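Local coordinates for protein 2-hydroxyisobutanoyl-CoA mutase large subunit (Aquincola tertiaricarbonis, PDB 4R3U) that interconverts 2-hydroxyisobutyryl-CoA and (S)-3-hydroxybutyryl-CoA by a B12-dependent rearrangement of the carbon skeleton, together with a cobalamin-binding small subunit, at residues F340-Y354 and G371-F385. Sequence-based numbering, arbitrary orientation.
Sequences FHCQTAAATLTKPQY and GGAQSLHTNGYDEAF. With 3HC (3-hydroxybutanoyl-coenzyme A), chain E.
Cys-342 lies between Ser-375 and His-377 in the parallel pairing of strands 340-344 and 375-377: its N bonds Ser-375 O, its O accepts from His-377 N (2.9 Å), and Thr-344 N reaches His-377 O. At the strand entry Gln-374 grips Phe-340 twice, its backbone N on Phe-340 O and its OE1, through an in-plane lone pair, on Phe-340 N (2.8 Å). A bend at chi2 (57°) folds the Gln-374 amide back, and NE2 meets Gly-372 O. With the amide cut away, as by an alanine here, Phe-340 N would probably lose this acceptor and Gly-372 O its NE2 donor, while the backbone bond could remain. Among side chains, Ser-375 OG lies at the edge of the His-341 ring, hydrogen-bonded to ND1 (2.8 Å), and also bonds Arg-99; O5P of 3-hydroxybutanoyl-CoA sits over the centre of one ring face. Gln-343, extended beyond CG, directs NE2 almost straight at Asn-379 OD1 (3.0 Å, 167°), with the two amides turned 70° apart. Asn-379 ND2 bonds Thr-344 O from above its carbonyl plane, while Asn-379 N donates to Thr-344 OG1. Apolar contacts close both ends: Ala-373 CA lies over the Phe-340 ring face, Lys-351 CG over that of Phe-385. Water 3 links Lys-351 NZ to Ala-384 O. With helix 357-370 this is a beta-alpha-beta unit of the TIM barrel, its strands and following loops lining the acyl-CoA, 5'-deoxyadenosine and cobalamin sites.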
# COMPACT_ATOMS: atom_id res chain seq x y z
N PHE A 340 -19.49 5.17 9.60
CA PHE A 340 -18.26 5.62 10.26
C PHE A 340 -17.24 6.30 9.37
O PHE A 340 -17.11 5.98 8.18
CB PHE A 340 -17.61 4.49 11.11
CG PHE A 340 -16.83 3.44 10.34
CD1 PHE A 340 -17.48 2.40 9.68
CD2 PHE A 340 -15.43 3.45 10.34
CE1 PHE A 340 -16.76 1.40 9.02
CE2 PHE A 340 -14.71 2.46 9.65
CZ PHE A 340 -15.37 1.44 9.01
N HIS A 341 -16.54 7.29 9.97
CA HIS A 341 -15.40 7.97 9.37
C HIS A 341 -14.22 7.17 9.88
O HIS A 341 -14.25 6.64 11.01
CB HIS A 341 -15.28 9.42 9.84
CG HIS A 341 -13.98 10.09 9.43
ND1 HIS A 341 -13.74 10.46 8.11
CD2 HIS A 341 -12.89 10.38 10.16
CE1 HIS A 341 -12.53 10.95 8.09
NE2 HIS A 341 -11.98 10.95 9.29
N CYS A 342 -13.18 7.07 9.07
CA CYS A 342 -11.98 6.33 9.43
C CYS A 342 -10.75 7.21 9.19
O CYS A 342 -10.71 7.99 8.25
CB CYS A 342 -11.91 5.02 8.64
SG CYS A 342 -10.60 3.89 9.18
N GLN A 343 -9.75 7.08 10.05
CA GLN A 343 -8.47 7.73 9.89
C GLN A 343 -7.46 6.64 10.08
O GLN A 343 -7.65 5.79 10.95
CB GLN A 343 -8.26 8.88 10.90
CG GLN A 343 -6.98 9.69 10.66
CD GLN A 343 -6.84 10.89 11.57
OE1 GLN A 343 -7.78 11.34 12.23
NE2 GLN A 343 -5.67 11.46 11.60
N THR A 344 -6.40 6.65 9.26
CA THR A 344 -5.33 5.68 9.34
C THR A 344 -4.55 5.94 10.63
O THR A 344 -4.57 7.09 11.14
CB THR A 344 -4.52 5.66 8.02
OG1 THR A 344 -3.88 6.93 7.81
CG2 THR A 344 -5.38 5.32 6.80
N ALA A 345 -3.92 4.88 11.22
CA ALA A 345 -3.18 5.02 12.47
C ALA A 345 -1.91 5.85 12.39
O ALA A 345 -0.85 5.38 11.93
CB ALA A 345 -2.89 3.66 13.07
N ALA A 346 -1.99 7.07 12.91
CA ALA A 346 -0.90 8.02 13.01
C ALA A 346 0.21 7.46 13.96
O ALA A 346 1.41 7.66 13.70
CB ALA A 346 -1.47 9.30 13.55
N ALA A 347 -0.19 6.71 15.03
CA ALA A 347 0.76 6.12 15.97
C ALA A 347 1.73 5.06 15.34
O ALA A 347 2.77 4.75 15.96
CB ALA A 347 0.02 5.55 17.18
N THR A 348 1.39 4.52 14.13
CA THR A 348 2.24 3.54 13.43
C THR A 348 3.34 4.20 12.58
O THR A 348 4.28 3.52 12.13
CB THR A 348 1.43 2.65 12.54
OG1 THR A 348 0.85 3.44 11.52
CG2 THR A 348 0.38 1.85 13.27
N LEU A 349 3.19 5.50 12.31
CA LEU A 349 4.07 6.27 11.45
C LEU A 349 5.31 6.77 12.18
O LEU A 349 5.26 7.02 13.38
CB LEU A 349 3.29 7.41 10.75
CG LEU A 349 1.96 7.02 10.03
CD1 LEU A 349 1.41 8.19 9.27
CD2 LEU A 349 2.15 5.90 9.04
N THR A 350 6.42 6.87 11.45
CA THR A 350 7.74 7.22 12.00
C THR A 350 8.38 8.52 11.52
O THR A 350 8.09 8.99 10.42
CB THR A 350 8.74 6.04 11.79
OG1 THR A 350 8.98 5.88 10.41
CG2 THR A 350 8.24 4.72 12.37
N LYS A 351 9.27 9.08 12.36
CA LYS A 351 10.14 10.22 12.08
C LYS A 351 11.32 9.63 11.26
O LYS A 351 11.50 10.08 10.13
CB LYS A 351 10.61 10.94 13.37
CG LYS A 351 11.34 12.27 13.13
CD LYS A 351 11.63 13.02 14.43
CE LYS A 351 12.38 14.32 14.24
NZ LYS A 351 11.50 15.47 13.87
N PRO A 352 12.06 8.57 11.69
CA PRO A 352 13.09 8.01 10.80
C PRO A 352 12.45 7.39 9.55
O PRO A 352 11.35 6.82 9.63
CB PRO A 352 13.77 6.94 11.66
CG PRO A 352 12.82 6.60 12.69
CD PRO A 352 12.00 7.82 12.97
N GLN A 353 13.12 7.54 8.39
CA GLN A 353 12.68 6.97 7.11
C GLN A 353 11.22 7.29 6.81
O GLN A 353 10.47 6.43 6.30
CB GLN A 353 12.93 5.45 7.11
CG GLN A 353 14.38 5.06 7.33
CD GLN A 353 14.57 3.59 7.09
OE1 GLN A 353 15.06 2.86 7.95
NE2 GLN A 353 14.26 3.17 5.86
N TYR A 354 10.80 8.54 7.12
CA TYR A 354 9.43 9.03 6.97
C TYR A 354 8.69 8.65 5.68
O TYR A 354 7.49 8.42 5.78
CB TYR A 354 9.26 10.53 7.33
CG TYR A 354 9.80 11.47 6.27
CD1 TYR A 354 11.14 11.84 6.26
CD2 TYR A 354 8.98 11.96 5.25
CE1 TYR A 354 11.66 12.63 5.23
CE2 TYR A 354 9.48 12.76 4.22
CZ TYR A 354 10.83 13.08 4.22
OH TYR A 354 11.36 13.90 3.25
N GLY A 371 -13.06 -2.68 4.99
CA GLY A 371 -13.85 -2.53 6.21
C GLY A 371 -15.17 -1.79 6.04
O GLY A 371 -16.01 -1.81 6.94
N GLY A 372 -15.36 -1.13 4.88
CA GLY A 372 -16.62 -0.46 4.54
C GLY A 372 -16.85 0.92 5.15
O GLY A 372 -17.99 1.28 5.43
N ALA A 373 -15.76 1.71 5.31
CA ALA A 373 -15.79 3.09 5.84
C ALA A 373 -16.57 4.02 4.88
O ALA A 373 -16.58 3.78 3.66
CB ALA A 373 -14.37 3.59 6.04
N GLN A 374 -17.25 5.04 5.45
CA GLN A 374 -18.09 6.01 4.71
C GLN A 374 -17.31 7.24 4.34
O GLN A 374 -17.68 7.98 3.42
CB GLN A 374 -19.29 6.45 5.57
CG GLN A 374 -20.46 5.49 5.55
CD GLN A 374 -20.12 4.09 5.99
OE1 GLN A 374 -19.90 3.82 7.17
NE2 GLN A 374 -20.00 3.19 5.04
N SER A 375 -16.26 7.48 5.13
CA SER A 375 -15.39 8.63 5.04
C SER A 375 -13.99 8.20 5.49
O SER A 375 -13.85 7.35 6.39
CB SER A 375 -15.94 9.76 5.90
OG SER A 375 -15.21 10.97 5.79
N LEU A 376 -12.96 8.77 4.84
CA LEU A 376 -11.58 8.43 5.15
C LEU A 376 -10.61 9.57 5.06
O LEU A 376 -10.57 10.27 4.05
CB LEU A 376 -11.11 7.25 4.27
CG LEU A 376 -9.67 6.71 4.41
CD1 LEU A 376 -9.42 6.11 5.80
CD2 LEU A 376 -9.36 5.71 3.31
N HIS A 377 -9.77 9.70 6.11
CA HIS A 377 -8.63 10.58 6.14
C HIS A 377 -7.39 9.64 6.12
O HIS A 377 -7.24 8.76 6.98
CB HIS A 377 -8.58 11.43 7.43
CG HIS A 377 -7.29 12.21 7.59
ND1 HIS A 377 -7.19 13.54 7.19
CD2 HIS A 377 -6.09 11.82 8.08
CE1 HIS A 377 -5.94 13.89 7.42
NE2 HIS A 377 -5.25 12.90 7.98
N THR A 378 -6.49 9.87 5.15
CA THR A 378 -5.21 9.20 5.10
C THR A 378 -4.17 10.18 5.65
O THR A 378 -4.18 11.36 5.28
CB THR A 378 -4.88 8.70 3.68
OG1 THR A 378 -5.36 9.62 2.72
CG2 THR A 378 -5.45 7.32 3.41
N ASN A 379 -3.26 9.69 6.53
CA ASN A 379 -2.26 10.57 7.11
C ASN A 379 -1.17 10.93 6.11
O ASN A 379 -1.03 10.23 5.10
CB ASN A 379 -1.66 9.97 8.38
CG ASN A 379 -2.67 9.67 9.44
OD1 ASN A 379 -3.64 10.40 9.62
ND2 ASN A 379 -2.47 8.56 10.12
N GLY A 380 -0.45 12.02 6.39
CA GLY A 380 0.68 12.49 5.60
C GLY A 380 1.93 11.74 6.04
O GLY A 380 2.01 11.28 7.20
N TYR A 381 2.95 11.63 5.12
CA TYR A 381 4.21 10.97 5.41
C TYR A 381 5.00 11.73 6.48
O TYR A 381 5.88 11.15 7.12
CB TYR A 381 5.04 10.72 4.13
CG TYR A 381 5.18 11.94 3.24
CD1 TYR A 381 5.93 13.05 3.64
CD2 TYR A 381 4.61 11.96 1.97
CE1 TYR A 381 6.07 14.17 2.81
CE2 TYR A 381 4.75 13.08 1.13
CZ TYR A 381 5.49 14.17 1.55
OH TYR A 381 5.63 15.25 0.70
N ASP A 382 4.64 13.01 6.70
CA ASP A 382 5.25 13.92 7.68
C ASP A 382 4.55 13.91 9.07
O ASP A 382 4.81 14.80 9.89
CB ASP A 382 5.36 15.34 7.08
CG ASP A 382 4.10 16.06 6.55
OD1 ASP A 382 2.99 15.47 6.63
OD2 ASP A 382 4.23 17.20 6.07
N GLU A 383 3.74 12.88 9.34
CA GLU A 383 2.98 12.73 10.58
C GLU A 383 3.79 12.91 11.88
O GLU A 383 3.33 13.60 12.78
CB GLU A 383 2.23 11.38 10.58
CG GLU A 383 1.31 11.15 11.77
CD GLU A 383 0.10 12.03 11.96
OE1 GLU A 383 -0.29 12.22 13.13
OE2 GLU A 383 -0.51 12.49 10.96
N ALA A 384 4.99 12.32 11.96
CA ALA A 384 5.79 12.39 13.18
C ALA A 384 6.58 13.71 13.37
O ALA A 384 7.18 13.92 14.42
CB ALA A 384 6.69 11.18 13.28
N PHE A 385 6.51 14.61 12.38
CA PHE A 385 7.19 15.90 12.43
C PHE A 385 6.27 17.07 12.78
O PHE A 385 6.53 17.79 13.74
CB PHE A 385 7.87 16.21 11.11
CG PHE A 385 8.97 15.28 10.70
CD1 PHE A 385 8.68 14.04 10.14
CD2 PHE A 385 10.30 15.70 10.73
CE1 PHE A 385 9.70 13.19 9.72
CE2 PHE A 385 11.32 14.86 10.30
CZ PHE A 385 11.01 13.62 9.80
N1A 3HC E . -25.92 4.67 -2.41
C2A 3HC E . -26.91 5.76 -2.28
N3A 3HC E . -26.47 6.81 -1.35
C4A 3HC E . -25.27 6.74 -0.72
C5A 3HC E . -24.42 5.70 -0.90
C6A 3HC E . -24.76 4.68 -1.72
N6A 3HC E . -23.89 3.68 -1.86
N7A 3HC E . -23.34 5.94 -0.16
C8A 3HC E . -23.50 7.11 0.45
N9A 3HC E . -24.70 7.58 0.14
C1B 3HC E . -25.36 8.85 0.57
C2B 3HC E . -25.64 8.88 2.06
O2B 3HC E . -26.91 8.28 2.36
C3B 3HC E . -25.63 10.37 2.35
O3B 3HC E . -26.90 10.98 2.00
P3B 3HC E . -27.67 12.04 2.94
O7A 3HC E . -26.70 13.16 3.05
O8A 3HC E . -28.88 12.34 2.13
O9A 3HC E . -27.91 11.26 4.17
C4B 3HC E . -24.57 10.91 1.40
O4B 3HC E . -24.45 9.95 0.31
C5B 3HC E . -23.23 11.12 2.13
O5B 3HC E . -22.61 9.84 2.41
P1A 3HC E . -22.32 9.29 3.91
O1A 3HC E . -23.25 9.88 4.91
O2A 3HC E . -22.22 7.82 3.85
O3A 3HC E . -20.79 9.87 4.05
P2A 3HC E . -20.31 11.24 4.78
O4A 3HC E . -18.86 11.36 4.59
O5A 3HC E . -21.18 12.38 4.42
O6A 3HC E . -20.62 10.87 6.29
CBP 3HC E . -20.19 10.16 8.57
CCP 3HC E . -19.89 9.91 7.07
CDP 3HC E . -21.67 9.81 8.78
CEP 3HC E . -19.35 9.20 9.42
CAP 3HC E . -19.94 11.66 8.95
OAP 3HC E . -20.32 11.99 10.30
C9P 3HC E . -18.55 12.25 8.57
O9P 3HC E . -18.35 12.75 7.47
N8P 3HC E . -17.62 12.26 9.55
C7P 3HC E . -16.30 12.86 9.33
C6P 3HC E . -15.55 12.97 10.65
C5P 3HC E . -14.12 13.49 10.46
O5P 3HC E . -13.62 13.68 9.35
N4P 3HC E . -13.49 13.71 11.62
C3P 3HC E . -12.12 14.19 11.68
C2P 3HC E . -11.55 13.77 13.01
S1P 3HC E . -9.79 14.22 13.16
C1 3HC E . -9.55 13.61 14.84
O1 3HC E . -10.36 13.75 15.75
C2 3HC E . -8.27 12.78 15.08
C3 3HC E . -7.03 13.66 15.23
O3 3HC E . -6.87 14.46 14.07
C4 3HC E . -7.11 14.55 16.49
O HOH W 1 -1.45 6.12 8.51
O HOH W 2 6.34 11.24 9.80
O HOH W 3 9.15 15.67 15.14